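Local coordinates for mitotic checkpoint control protein kinase BUB1 (Drosophila melanogaster, PDB 6JKK) that probably acts as an ATP-dependent protein kinase in the mitotic checkpoint at the kinetochore, this chain being its kinase domain, at residues G38-L43 and S126-S131; N46-L49 and E54-E57; V255-L260 and W276-N281; L259-Y264 and R284-T289. One frame throughout, in Å; residues are numbered along the deposited sequence.

Contact 1. Residues G38-L43 and S126-S131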
loop_
_atom_site.group_PDB
_atom_site.type_symbol
_atom_site.label_atom_id
_atom_site.label_comp_id
_atom_site.label_asym_id
_atom_site.label_seq_id
_atom_site.Cartn_x
_atom_site.Cartn_y
_atom_site.Cartn_z
ATOM N N GLY A 38 23.836 2.981 -19.038
ATOM C CA GLY A 38 24.209 4.378 -18.988
ATOM C C GLY A 38 22.962 5.242 -18.989
ATOM O O GLY A 38 22.726 6.023 -18.063
ATOM N N HIS A 39 22.139 5.081 -20.019
ATOM C CA HIS A 39 20.995 5.965 -20.205
ATOM C C HIS A 39 19.703 5.186 -20.406
ATOM O O HIS A 39 19.608 4.352 -21.310
ATOM C CB HIS A 39 21.225 6.890 -21.402
ATOM C CG HIS A 39 20.095 7.846 -21.650
ATOM N ND1 HIS A 39 19.836 8.919 -20.826
ATOM C CD2 HIS A 39 19.154 7.883 -22.625
ATOM C CE1 HIS A 39 18.787 9.583 -21.285
ATOM N NE2 HIS A 39 18.354 8.973 -22.374
ATOM N N VAL A 40 18.711 5.467 -19.560
ATOM C CA VAL A 40 17.394 4.864 -19.686
ATOM C C VAL A 40 16.506 5.814 -20.477
ATOM O O VAL A 40 16.368 6.982 -20.105
ATOM C CB VAL A 40 16.766 4.622 -18.297
ATOM C CG1 VAL A 40 15.287 4.313 -18.416
ATOM C CG2 VAL A 40 17.483 3.497 -17.577
ATOM N N LYS A 41 15.923 5.324 -21.572
ATOM C CA LYS A 41 15.031 6.139 -22.397
ATOM C C LYS A 41 13.728 6.430 -21.663
ATOM O O LYS A 41 13.273 5.640 -20.825
ATOM C CB LYS A 41 14.707 5.440 -23.725
ATOM C CG LYS A 41 15.905 5.157 -24.625
ATOM C CD LYS A 41 15.497 4.287 -25.813
ATOM C CE LYS A 41 16.687 3.978 -26.701
ATOM N NZ LYS A 41 17.850 3.511 -25.892
ATOM N N ARG A 42 13.128 7.572 -21.978
ATOM C CA ARG A 42 11.798 7.899 -21.491
ATOM C C ARG A 42 10.818 6.864 -22.042
ATOM O O ARG A 42 10.856 6.542 -23.227
ATOM C CB ARG A 42 11.424 9.316 -21.946
ATOM C CG ARG A 42 10.230 9.926 -21.234
ATOM C CD ARG A 42 10.101 11.412 -21.568
ATOM N NE ARG A 42 11.071 12.226 -20.838
ATOM C CZ ARG A 42 10.758 13.023 -19.819
ATOM N NH1 ARG A 42 9.496 13.119 -19.419
ATOM N NH2 ARG A 42 11.700 13.728 -19.204
ATOM N N LEU A 43 9.970 6.312 -21.182
ATOM C CA LEU A 43 8.981 5.341 -21.634
ATOM C C LEU A 43 8.030 6.001 -22.621
ATOM O O LEU A 43 7.646 7.155 -22.439
ATOM C CB LEU A 43 8.190 4.784 -20.445
ATOM C CG LEU A 43 8.920 3.833 -19.489
ATOM C CD1 LEU A 43 8.057 3.534 -18.264
ATOM C CD2 LEU A 43 9.289 2.545 -20.194
ATOM N N SER A 126 17.710 7.578 -14.560
ATOM C CA SER A 126 16.393 7.120 -14.150
ATOM C C SER A 126 16.373 5.614 -14.013
ATOM O O SER A 126 17.268 4.913 -14.505
ATOM C CB SER A 126 15.332 7.538 -15.170
ATOM O OG SER A 126 15.671 7.088 -16.469
ATOM N N SER A 127 15.346 5.128 -13.325
ATOM C CA SER A 127 15.122 3.704 -13.154
ATOM C C SER A 127 13.799 3.347 -13.817
ATOM O O SER A 127 12.918 4.203 -13.967
ATOM C CB SER A 127 15.055 3.351 -11.664
ATOM O OG SER A 127 14.163 4.213 -10.964
ATOM N N VAL A 128 13.675 2.091 -14.236
ATOM C CA VAL A 128 12.383 1.541 -14.624
ATOM C C VAL A 128 12.223 0.233 -13.875
ATOM O O VAL A 128 13.049 -0.667 -14.017
ATOM C CB VAL A 128 12.273 1.279 -16.140
ATOM C CG1 VAL A 128 11.008 0.494 -16.441
ATOM C CG2 VAL A 128 12.266 2.598 -16.927
ATOM N N TYR A 129 11.181 0.149 -13.050
ATOM C CA TYR A 129 10.872 -1.070 -12.309
ATOM C C TYR A 129 9.628 -1.739 -12.889
ATOM O O TYR A 129 8.592 -1.097 -13.101
ATOM C CB TYR A 129 10.681 -0.757 -10.816
ATOM C CG TYR A 129 11.944 -0.231 -10.163
ATOM C CD1 TYR A 129 13.162 -0.883 -10.342
ATOM C CD2 TYR A 129 11.924 0.923 -9.391
ATOM C CE1 TYR A 129 14.318 -0.404 -9.759
ATOM C CE2 TYR A 129 13.075 1.413 -8.808
ATOM C CZ TYR A 129 14.269 0.747 -8.998
ATOM O OH TYR A 129 15.414 1.235 -8.414
ATOM N N ILE A 130 9.741 -3.036 -13.146
ATOM C CA ILE A 130 8.668 -3.807 -13.751
ATOM C C ILE A 130 8.040 -4.740 -12.715
ATOM O O ILE A 130 8.731 -5.582 -12.128
ATOM C CB ILE A 130 9.209 -4.626 -14.934
ATOM C CG1 ILE A 130 9.777 -3.672 -15.994
ATOM C CG2 ILE A 130 8.111 -5.494 -15.524
ATOM C CD1 ILE A 130 10.463 -4.349 -17.183
ATOM N N SER A 131 6.736 -4.585 -12.489
ATOM C CA SER A 131 6.004 -5.415 -11.522
ATOM C C SER A 131 4.678 -5.894 -12.122
ATOM O O SER A 131 4.324 -5.503 -13.225
ATOM C CB SER A 131 5.753 -4.641 -10.225
ATOM O OG SER A 131 5.047 -3.434 -10.482
#
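In the N-terminal lobe of the protein kinase fold, V40 and L43, from the loop between strands 34-36 and 47-51, pack against S126, just before strand 127-132, and V128 within it. V40 carries most of the contact. Its CG1 is anti to the backbone N (chi1 166°) and reaches V128 CG2 at 3.8 Å, the two valines crossing at a slant. Its other branch turns to the backbone beside them, where V40 CG2 comes to 3.4 Å from S126 O. The serine hydroxyl faces the same valine: S126 OG is 3.3 Å from V40 CB, a hydrocarbon neighbour that offers it no hydrogen bond, and this buried oxygen has no polar partner in the model. L43 adds a looser apolar contact, its CG lying 4.4 Å from V128 CG2. Shortened to an alanine, residue V40 would probably leave a gap beside V128 CG2 and give the loop little apolar grip on the strand. No hydrogen bond joins the two segments directly; the polar fastening runs through neighbours. The amide of Q86, on strand 80-87, accepts from L43 N and donates to K41 O, while N125 ND2 donates to V40 O. The loop thus lies against the N-lobe sheet; V128, on which it packs, has its side chain about 6 Å from that of K85, predicted to bind ATP. S126 OG also lies 3.4 Å from V40 CG1, the branch that meets V128.

Contact 2. Residues N46-L49 and E54-E57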
loop_
_atom_site.group_PDB
_atom_site.type_symbol
_atom_site.label_atom_id
_atom_site.label_comp_id
_atom_site.label_asym_id
_atom_site.label_seq_id
_atom_site.Cartn_x
_atom_site.Cartn_y
_atom_site.Cartn_z
ATOM N N ASN A 46 3.366 2.124 -27.148
ATOM C CA ASN A 46 3.520 1.323 -28.366
ATOM C C ASN A 46 4.961 1.079 -28.802
ATOM O O ASN A 46 5.282 1.146 -29.989
ATOM C CB ASN A 46 2.708 1.919 -29.516
ATOM C CG ASN A 46 1.566 1.023 -29.941
ATOM O OD1 ASN A 46 1.706 0.209 -30.855
ATOM N ND2 ASN A 46 0.425 1.162 -29.274
ATOM N N THR A 47 5.820 0.790 -27.831
ATOM C CA THR A 47 7.222 0.505 -28.093
ATOM C C THR A 47 7.607 -0.797 -27.423
ATOM O O THR A 47 6.752 -1.542 -26.936
ATOM C CB THR A 47 8.136 1.605 -27.531
ATOM O OG1 THR A 47 7.872 1.778 -26.133
ATOM C CG2 THR A 47 7.900 2.915 -28.254
ATOM N N HIS A 48 8.904 -1.065 -27.389
ATOM C CA HIS A 48 9.404 -2.229 -26.684
ATOM C C HIS A 48 10.571 -1.852 -25.792
ATOM O O HIS A 48 11.228 -0.829 -25.998
ATOM C CB HIS A 48 9.796 -3.335 -27.664
ATOM C CG HIS A 48 8.654 -3.833 -28.491
ATOM N ND1 HIS A 48 8.120 -3.106 -29.536
ATOM C CD2 HIS A 48 7.932 -4.975 -28.423
ATOM C CE1 HIS A 48 7.123 -3.781 -30.075
ATOM N NE2 HIS A 48 6.988 -4.922 -29.420
ATOM N N LEU A 49 10.816 -2.690 -24.796
ATOM C CA LEU A 49 11.844 -2.427 -23.809
ATOM C C LEU A 49 12.485 -3.753 -23.472
ATOM O O LEU A 49 11.795 -4.767 -23.339
ATOM C CB LEU A 49 11.214 -1.822 -22.550
ATOM C CG LEU A 49 12.148 -1.507 -21.380
ATOM C CD1 LEU A 49 13.185 -0.507 -21.819
ATOM C CD2 LEU A 49 11.381 -0.973 -20.196
ATOM N N GLU A 54 15.080 -10.382 -21.633
ATOM C CA GLU A 54 13.628 -10.274 -21.561
ATOM C C GLU A 54 13.106 -9.058 -22.322
ATOM O O GLU A 54 13.572 -7.936 -22.109
ATOM C CB GLU A 54 13.190 -10.224 -20.098
ATOM C CG GLU A 54 13.870 -11.283 -19.236
ATOM C CD GLU A 54 13.595 -12.699 -19.713
ATOM O OE1 GLU A 54 14.527 -13.532 -19.682
ATOM O OE2 GLU A 54 12.444 -12.986 -20.109
ATOM N N LYS A 55 12.148 -9.289 -23.221
ATOM C CA LYS A 55 11.546 -8.207 -24.003
ATOM C C LYS A 55 10.119 -7.907 -23.547
ATOM O O LYS A 55 9.349 -8.819 -23.232
ATOM C CB LYS A 55 11.565 -8.529 -25.501
ATOM C CG LYS A 55 10.802 -7.513 -26.355
ATOM C CD LYS A 55 10.849 -7.854 -27.831
ATOM C CE LYS A 55 12.233 -7.633 -28.394
ATOM N NZ LYS A 55 12.256 -7.790 -29.878
ATOM N N PHE A 56 9.776 -6.624 -23.506
ATOM C CA PHE A 56 8.469 -6.196 -23.031
ATOM C C PHE A 56 7.812 -5.286 -24.058
ATOM O O PHE A 56 8.484 -4.482 -24.695
ATOM C CB PHE A 56 8.611 -5.431 -21.714
ATOM C CG PHE A 56 9.207 -6.240 -20.602
ATOM C CD1 PHE A 56 10.584 -6.406 -20.507
ATOM C CD2 PHE A 56 8.391 -6.823 -19.646
ATOM C CE1 PHE A 56 11.138 -7.153 -19.477
ATOM C CE2 PHE A 56 8.930 -7.569 -18.608
ATOM C CZ PHE A 56 10.306 -7.733 -18.521
ATOM N N GLU A 57 6.504 -5.432 -24.232
ATOM C CA GLU A 57 5.730 -4.429 -24.956
ATOM C C GLU A 57 5.483 -3.312 -23.959
ATOM O O GLU A 57 5.168 -3.587 -22.803
ATOM C CB GLU A 57 4.368 -4.981 -25.373
ATOM C CG GLU A 57 4.359 -5.982 -26.510
ATOM C CD GLU A 57 2.970 -6.562 -26.724
ATOM O OE1 GLU A 57 2.087 -6.287 -25.881
ATOM O OE2 GLU A 57 2.763 -7.289 -27.719
#
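H48 and L49 pair with E57 and F56 in the antiparallel hairpin of strands 47-51 and 54-64, at the edge of the N-lobe sheet. L49 and F56 form the hydrogen-bonded pair, and each satisfies both backbone polar atoms of the other. L49 N donates to F56 O at 2.9 Å, tilted 16° from the carbonyl plane; F56 N donates to L49 O at 2.7 Å and meets it nearly end-on, the C=O...N angle being 164°. Both oxygens have a second, weaker neighbour: H48 CA lies 3.1 Å from F56 O and K55 CA 3.5 Å from L49 O, both as CA-H...O contacts. L49 O also sits in the plane of the F56 ring, at its edge, 3.5 Å from CD1. H48 and E57 are the non-hydrogen-bonded pair. Their side chains run side by side in one direction, with H48 NE2 4.1 Å from E57 CG. Their polar ends do not meet, since H48 NE2 and E57 OE2 are 5.1 Å apart. Other polar groups find partners outside the two segments: T47 OG1 bonds to H44 O, and E54 OE2 to H75 NE2. Beyond the pair, N46 and T47 both face V58 in a G1 beta bulge. The backbone therefore supplies the hydrogen bonds that fix the register, while E57 and K55 offer H48 their methylene groups (E57 CG, K55 CD) rather than their charged ends.

Contact 3. Residues V255-L260 and W276-N281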
loop_
_atom_site.group_PDB
_atom_site.type_symbol
_atom_site.label_atom_id
_atom_site.label_comp_id
_atom_site.label_asym_id
_atom_site.label_seq_id
_atom_site.Cartn_x
_atom_site.Cartn_y
_atom_site.Cartn_z
ATOM N N VAL A 255 -8.003 4.613 4.273
ATOM C CA VAL A 255 -8.480 3.723 3.211
ATOM C C VAL A 255 -9.843 3.117 3.564
ATOM O O VAL A 255 -10.743 3.058 2.723
ATOM C CB VAL A 255 -7.482 2.588 2.912
ATOM C CG1 VAL A 255 -8.031 1.685 1.817
ATOM C CG2 VAL A 255 -6.144 3.158 2.478
ATOM N N MET A 256 -9.988 2.660 4.804
ATOM C CA MET A 256 -11.269 2.121 5.258
ATOM C C MET A 256 -12.354 3.181 5.113
ATOM O O MET A 256 -13.480 2.876 4.726
ATOM C CB MET A 256 -11.190 1.660 6.717
ATOM C CG MET A 256 -10.177 0.559 6.991
ATOM S SD MET A 256 -10.225 0.167 8.751
ATOM C CE MET A 256 -8.914 -1.066 8.842
ATOM N N HIS A 257 -12.002 4.431 5.408
ATOM C CA HIS A 257 -12.945 5.549 5.324
ATOM C C HIS A 257 -13.434 5.796 3.895
ATOM O O HIS A 257 -14.622 6.056 3.671
ATOM C CB HIS A 257 -12.296 6.819 5.892
ATOM C CG HIS A 257 -13.241 7.967 6.061
ATOM N ND1 HIS A 257 -13.646 8.760 5.009
ATOM C CD2 HIS A 257 -13.848 8.468 7.164
ATOM C CE1 HIS A 257 -14.472 9.692 5.454
ATOM N NE2 HIS A 257 -14.611 9.537 6.759
ATOM N N VAL A 258 -12.517 5.733 2.932
ATOM C CA VAL A 258 -12.881 5.942 1.527
ATOM C C VAL A 258 -13.806 4.828 1.040
ATOM O O VAL A 258 -14.766 5.082 0.304
ATOM C CB VAL A 258 -11.628 6.033 0.622
ATOM C CG1 VAL A 258 -12.027 6.178 -0.835
ATOM C CG2 VAL A 258 -10.781 7.212 1.027
ATOM N N LEU A 259 -13.520 3.596 1.462
ATOM C CA LEU A 259 -14.311 2.442 1.056
ATOM C C LEU A 259 -15.722 2.527 1.630
ATOM O O LEU A 259 -16.707 2.314 0.921
ATOM C CB LEU A 259 -13.635 1.143 1.515
ATOM C CG LEU A 259 -12.237 0.854 0.961
ATOM C CD1 LEU A 259 -11.711 -0.478 1.476
ATOM C CD2 LEU A 259 -12.266 0.852 -0.545
ATOM N N LEU A 260 -15.811 2.837 2.921
ATOM C CA LEU A 260 -17.098 2.910 3.617
ATOM C C LEU A 260 -17.987 4.058 3.138
ATOM O O LEU A 260 -19.208 3.899 2.996
ATOM C CB LEU A 260 -16.872 3.059 5.126
ATOM C CG LEU A 260 -16.682 1.829 6.010
ATOM C CD1 LEU A 260 -16.435 2.236 7.451
ATOM C CD2 LEU A 260 -17.896 0.916 5.923
ATOM N N TRP A 276 -9.131 11.582 18.682
ATOM C CA TRP A 276 -9.302 11.884 17.266
ATOM C C TRP A 276 -10.145 10.824 16.557
ATOM O O TRP A 276 -9.913 9.622 16.703
ATOM C CB TRP A 276 -7.936 12.015 16.591
ATOM C CG TRP A 276 -7.119 13.161 17.127
ATOM C CD1 TRP A 276 -6.374 13.177 18.274
ATOM C CD2 TRP A 276 -6.955 14.452 16.528
ATOM N NE1 TRP A 276 -5.768 14.405 18.425
ATOM C CE2 TRP A 276 -6.107 15.202 17.362
ATOM C CE3 TRP A 276 -7.452 15.050 15.368
ATOM C CZ2 TRP A 276 -5.741 16.519 17.066
ATOM C CZ3 TRP A 276 -7.087 16.350 15.074
ATOM C CH2 TRP A 276 -6.248 17.073 15.919
ATOM N N MET A 277 -11.136 11.282 15.802
ATOM C CA MET A 277 -11.993 10.399 15.020
ATOM C C MET A 277 -12.275 11.079 13.685
ATOM O O MET A 277 -12.107 12.297 13.559
ATOM C CB MET A 277 -13.313 10.135 15.760
ATOM C CG MET A 277 -13.166 9.333 17.044
ATOM S SD MET A 277 -12.567 7.666 16.725
ATOM C CE MET A 277 -14.111 6.858 16.286
ATOM N N PRO A 278 -12.688 10.297 12.677
ATOM C CA PRO A 278 -13.112 10.947 11.434
ATOM C C PRO A 278 -14.284 11.880 11.691
ATOM O O PRO A 278 -15.081 11.636 12.604
ATOM C CB PRO A 278 -13.563 9.772 10.564
ATOM C CG PRO A 278 -12.756 8.603 11.071
ATOM C CD PRO A 278 -12.668 8.826 12.560
ATOM N N LYS A 279 -14.387 12.939 10.894
ATOM C CA LYS A 279 -15.463 13.911 11.027
ATOM C C LYS A 279 -16.810 13.253 10.726
ATOM O O LYS A 279 -17.850 13.646 11.259
ATOM C CB LYS A 279 -15.202 15.065 10.062
ATOM C CG LYS A 279 -15.998 16.320 10.317
ATOM C CD LYS A 279 -15.378 17.470 9.542
ATOM C CE LYS A 279 -16.249 18.705 9.589
ATOM N NZ LYS A 279 -15.597 19.839 8.872
ATOM N N THR A 280 -16.765 12.233 9.874
ATOM C CA THR A 280 -17.952 11.497 9.452
ATOM C C THR A 280 -18.485 10.574 10.548
ATOM O O THR A 280 -17.746 9.754 11.096
ATOM C CB THR A 280 -17.640 10.643 8.199
ATOM O OG1 THR A 280 -17.237 11.499 7.123
ATOM C CG2 THR A 280 -18.857 9.848 7.773
ATOM N N ASN A 281 -19.770 10.710 10.866
ATOM C CA ASN A 281 -20.427 9.790 11.785
ATOM C C ASN A 281 -20.746 8.463 11.099
ATOM O O ASN A 281 -21.396 8.442 10.054
ATOM C CB ASN A 281 -21.721 10.406 12.325
ATOM C CG ASN A 281 -21.482 11.677 13.122
ATOM O OD1 ASN A 281 -20.596 11.732 13.974
ATOM N ND2 ASN A 281 -22.277 12.706 12.847
#
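A chi1 of -171° swings the imidazole of H257 out from helix 246-261, and chi2 of -79° turns its CD2 and NE2 toward P278 and T280. CD2 lies against the proline, 3.7 Å from P278 CB, with P278 CG a little farther off. T280 meets the imidazole at its edge. With chi1 at -61°, the threonine oxygen is anti to its own carbonyl carbon, so that T280 OG1 stands near the ring plane, 3.3 Å from H257 NE2, and T280 CB is 3.5 Å from the same nitrogen. The helix has the place of the kinase αF helix in the C-terminal lobe, and the contact joins it to the small strand 276-278, which pairs with strand 267-269, and to the loop that follows. On its other nitrogen the ring is fixed from outside the two segments: H257 ND1 hydrogen-bonds R263 O, just past the helix end, while the ring of F261 meets the imidazole edge-to-face. Without the imidazole, as with an alanine here, R263 O is likely to lose its partner and a gap to open at P278. R263 O is a carbonyl and can only accept, so ND1 is probably the protonated donor in this bond. One buried imidazole thus combines a polar tie to the turn that follows its own helix with carbon packing against the returning chain.

Contact 4. Residues L259-Y264 and R284-T289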
loop_
_atom_site.group_PDB
_atom_site.type_symbol
_atom_site.label_atom_id
_atom_site.label_comp_id
_atom_site.label_asym_id
_atom_site.label_seq_id
_atom_site.Cartn_x
_atom_site.Cartn_y
_atom_site.Cartn_z
ATOM N N LEU A 259 -13.520 3.596 1.462
ATOM C CA LEU A 259 -14.311 2.442 1.056
ATOM C C LEU A 259 -15.722 2.527 1.630
ATOM O O LEU A 259 -16.707 2.314 0.921
ATOM C CB LEU A 259 -13.635 1.143 1.515
ATOM C CG LEU A 259 -12.237 0.854 0.961
ATOM C CD1 LEU A 259 -11.711 -0.478 1.476
ATOM C CD2 LEU A 259 -12.266 0.852 -0.545
ATOM N N LEU A 260 -15.811 2.837 2.921
ATOM C CA LEU A 260 -17.098 2.910 3.617
ATOM C C LEU A 260 -17.987 4.058 3.138
ATOM O O LEU A 260 -19.208 3.899 2.996
ATOM C CB LEU A 260 -16.872 3.059 5.126
ATOM C CG LEU A 260 -16.682 1.829 6.010
ATOM C CD1 LEU A 260 -16.435 2.236 7.451
ATOM C CD2 LEU A 260 -17.896 0.916 5.923
ATOM N N PHE A 261 -17.378 5.217 2.905
ATOM C CA PHE A 261 -18.143 6.447 2.754
ATOM C C PHE A 261 -18.056 7.089 1.369
ATOM O O PHE A 261 -18.839 7.985 1.048
ATOM C CB PHE A 261 -17.749 7.451 3.852
ATOM C CG PHE A 261 -17.977 6.938 5.253
ATOM C CD1 PHE A 261 -19.246 6.534 5.660
ATOM C CD2 PHE A 261 -16.928 6.871 6.161
ATOM C CE1 PHE A 261 -19.464 6.059 6.948
ATOM C CE2 PHE A 261 -17.132 6.401 7.450
ATOM C CZ PHE A 261 -18.401 5.991 7.845
ATOM N N GLY A 262 -17.114 6.639 0.547
ATOM C CA GLY A 262 -16.946 7.218 -0.777
ATOM C C GLY A 262 -16.295 8.588 -0.737
ATOM O O GLY A 262 -16.195 9.274 -1.760
ATOM N N ARG A 263 -15.848 8.988 0.450
ATOM C CA ARG A 263 -15.237 10.298 0.635
ATOM C C ARG A 263 -13.917 10.164 1.370
ATOM O O ARG A 263 -13.709 9.202 2.104
ATOM C CB ARG A 263 -16.159 11.216 1.435
ATOM C CG ARG A 263 -17.399 11.687 0.701
ATOM C CD ARG A 263 -18.193 12.633 1.586
ATOM N NE ARG A 263 -18.704 11.945 2.768
ATOM C CZ ARG A 263 -19.963 11.544 2.914
ATOM N NH1 ARG A 263 -20.854 11.776 1.957
ATOM N NH2 ARG A 263 -20.336 10.920 4.023
ATOM N N TYR A 264 -13.028 11.134 1.189
ATOM C CA TYR A 264 -11.749 11.102 1.891
ATOM C C TYR A 264 -11.904 11.482 3.362
ATOM O O TYR A 264 -12.822 12.212 3.732
ATOM C CB TYR A 264 -10.711 11.964 1.163
ATOM C CG TYR A 264 -10.392 11.400 -0.204
ATOM C CD1 TYR A 264 -9.717 10.191 -0.330
ATOM C CD2 TYR A 264 -10.788 12.055 -1.366
ATOM C CE1 TYR A 264 -9.435 9.653 -1.565
ATOM C CE2 TYR A 264 -10.507 11.524 -2.611
ATOM C CZ TYR A 264 -9.832 10.321 -2.701
ATOM O OH TYR A 264 -9.548 9.779 -3.934
ATOM N N ARG A 284 -25.779 4.630 12.528
ATOM C CA ARG A 284 -26.163 3.739 13.633
ATOM C C ARG A 284 -26.451 2.327 13.128
ATOM O O ARG A 284 -26.213 1.343 13.832
ATOM C CB ARG A 284 -27.411 4.272 14.352
ATOM C CG ARG A 284 -27.526 3.997 15.881
ATOM C CD ARG A 284 -26.915 2.680 16.408
ATOM N NE ARG A 284 -27.494 1.473 15.816
ATOM C CZ ARG A 284 -27.500 0.275 16.398
ATOM N NH1 ARG A 284 -26.970 0.118 17.603
ATOM N NH2 ARG A 284 -28.042 -0.766 15.777
ATOM N N TYR A 285 -26.967 2.225 11.910
ATOM C CA TYR A 285 -27.332 0.919 11.378
ATOM C C TYR A 285 -26.135 0.120 10.860
ATOM O O TYR A 285 -26.243 -1.090 10.632
ATOM C CB TYR A 285 -28.425 1.040 10.322
ATOM C CG TYR A 285 -28.179 2.079 9.264
ATOM C CD1 TYR A 285 -28.680 3.368 9.400
ATOM C CD2 TYR A 285 -27.472 1.766 8.116
ATOM C CE1 TYR A 285 -28.469 4.316 8.430
ATOM C CE2 TYR A 285 -27.254 2.705 7.140
ATOM C CZ TYR A 285 -27.757 3.978 7.303
ATOM O OH TYR A 285 -27.538 4.919 6.329
ATOM N N PHE A 286 -24.992 0.787 10.692
ATOM C CA PHE A 286 -23.744 0.070 10.453
ATOM C C PHE A 286 -23.378 -0.661 11.730
ATOM O O PHE A 286 -24.039 -0.503 12.757
ATOM C CB PHE A 286 -22.591 1.022 10.105
ATOM C CG PHE A 286 -22.496 1.370 8.646
ATOM C CD1 PHE A 286 -21.286 1.791 8.102
ATOM C CD2 PHE A 286 -23.616 1.307 7.827
ATOM C CE1 PHE A 286 -21.190 2.132 6.755
ATOM C CE2 PHE A 286 -23.535 1.643 6.484
ATOM C CZ PHE A 286 -22.321 2.058 5.945
ATOM N N GLN A 287 -22.317 -1.454 11.678
ATOM C CA GLN A 287 -21.790 -2.039 12.897
ATOM C C GLN A 287 -20.986 -0.941 13.593
ATOM O O GLN A 287 -19.756 -0.971 13.639
ATOM C CB GLN A 287 -20.971 -3.293 12.588
ATOM C CG GLN A 287 -21.820 -4.394 11.932
ATOM C CD GLN A 287 -23.006 -4.799 12.796
ATOM O OE1 GLN A 287 -22.834 -5.161 13.956
ATOM N NE2 GLN A 287 -24.216 -4.723 12.240
ATOM N N ARG A 288 -21.731 0.025 14.131
ATOM C CA ARG A 288 -21.207 1.299 14.626
ATOM C C ARG A 288 -20.125 1.137 15.680
ATOM O O ARG A 288 -19.026 1.674 15.539
ATOM C CB ARG A 288 -22.355 2.126 15.211
ATOM C CG ARG A 288 -22.511 3.498 14.604
ATOM C CD ARG A 288 -22.358 4.588 15.655
ATOM N NE ARG A 288 -23.184 4.347 16.836
ATOM C CZ ARG A 288 -24.357 4.929 17.065
ATOM N NH1 ARG A 288 -24.855 5.797 16.193
ATOM N NH2 ARG A 288 -25.033 4.649 18.171
ATOM N N THR A 289 -20.453 0.406 16.740
ATOM C CA THR A 289 -19.515 0.151 17.828
ATOM C C THR A 289 -18.224 -0.475 17.301
ATOM O O THR A 289 -17.128 -0.106 17.725
ATOM C CB THR A 289 -20.150 -0.747 18.914
ATOM O OG1 THR A 289 -21.332 -0.114 19.417
ATOM C CG2 THR A 289 -19.181 -0.968 20.066
#
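F286, whose ring packs on L260, is followed by Q287, and the backbone N of Q287 donates a hydrogen bond to the carboxylate oxygen OE2 of E156 on helix 156-175. In the C-terminal lobe of the kinase fold, this bond ties down the residue before helix 288-299: Q287 is both its N-cap position and the centre of an inverse gamma turn, closed by a weak bond from R288 N to F286 O at 2.7 Å. Across the contact itself the interactions are apolar. The end of helix 246-261 presents L260 CD2 to one corner of the F286 ring, 3.6 Å from CE1 and 4.1 Å from CD1. F286 CG is anti to its carbonyl carbon, chi1 -86°, and the ring reaches back toward the helix. F261 approaches the same corner more loosely, the two ring planes nearly parallel but displaced, so that only the CE1 corners of F261 and F286 approach, 4.3 Å apart. Within the helix end, L260 CB lies 3.9 Å above the centre of the F261 ring and so backs one face of it. Elsewhere L260 touches W291 and F295 of helix 288-299, and F261 touches T280 and P283. The helix ends at F261; G262, phi +74°, is the first residue to leave it, and the guanidinium of R263 lies flat over F261 O, which is 4.2 Å above its plane.

The four contacts fall into two pairs, one in each lobe. Contacts 1 and 2 have centres 12 Å apart, both reach the same sheet, and they touch: I130 CD1 is 3.6 Å from F56 CZ, and L49 CD2 is 4.0 Å from V128 CG1. Contact 2 is nested inside the chain loop that contact 1 closes. K85, predicted to bind ATP, is closer to contact 1 (side chain about 6 Å from that of V128) than to contact 2 (about 10 Å from that of L49). Contacts 3 and 4, with centres 7 Å apart, share L259 and L260 of helix 246-261 and lie away from that site. Between the pairs nothing touches; the nearest atoms of contacts 1 and 3 are about 18 Å apart.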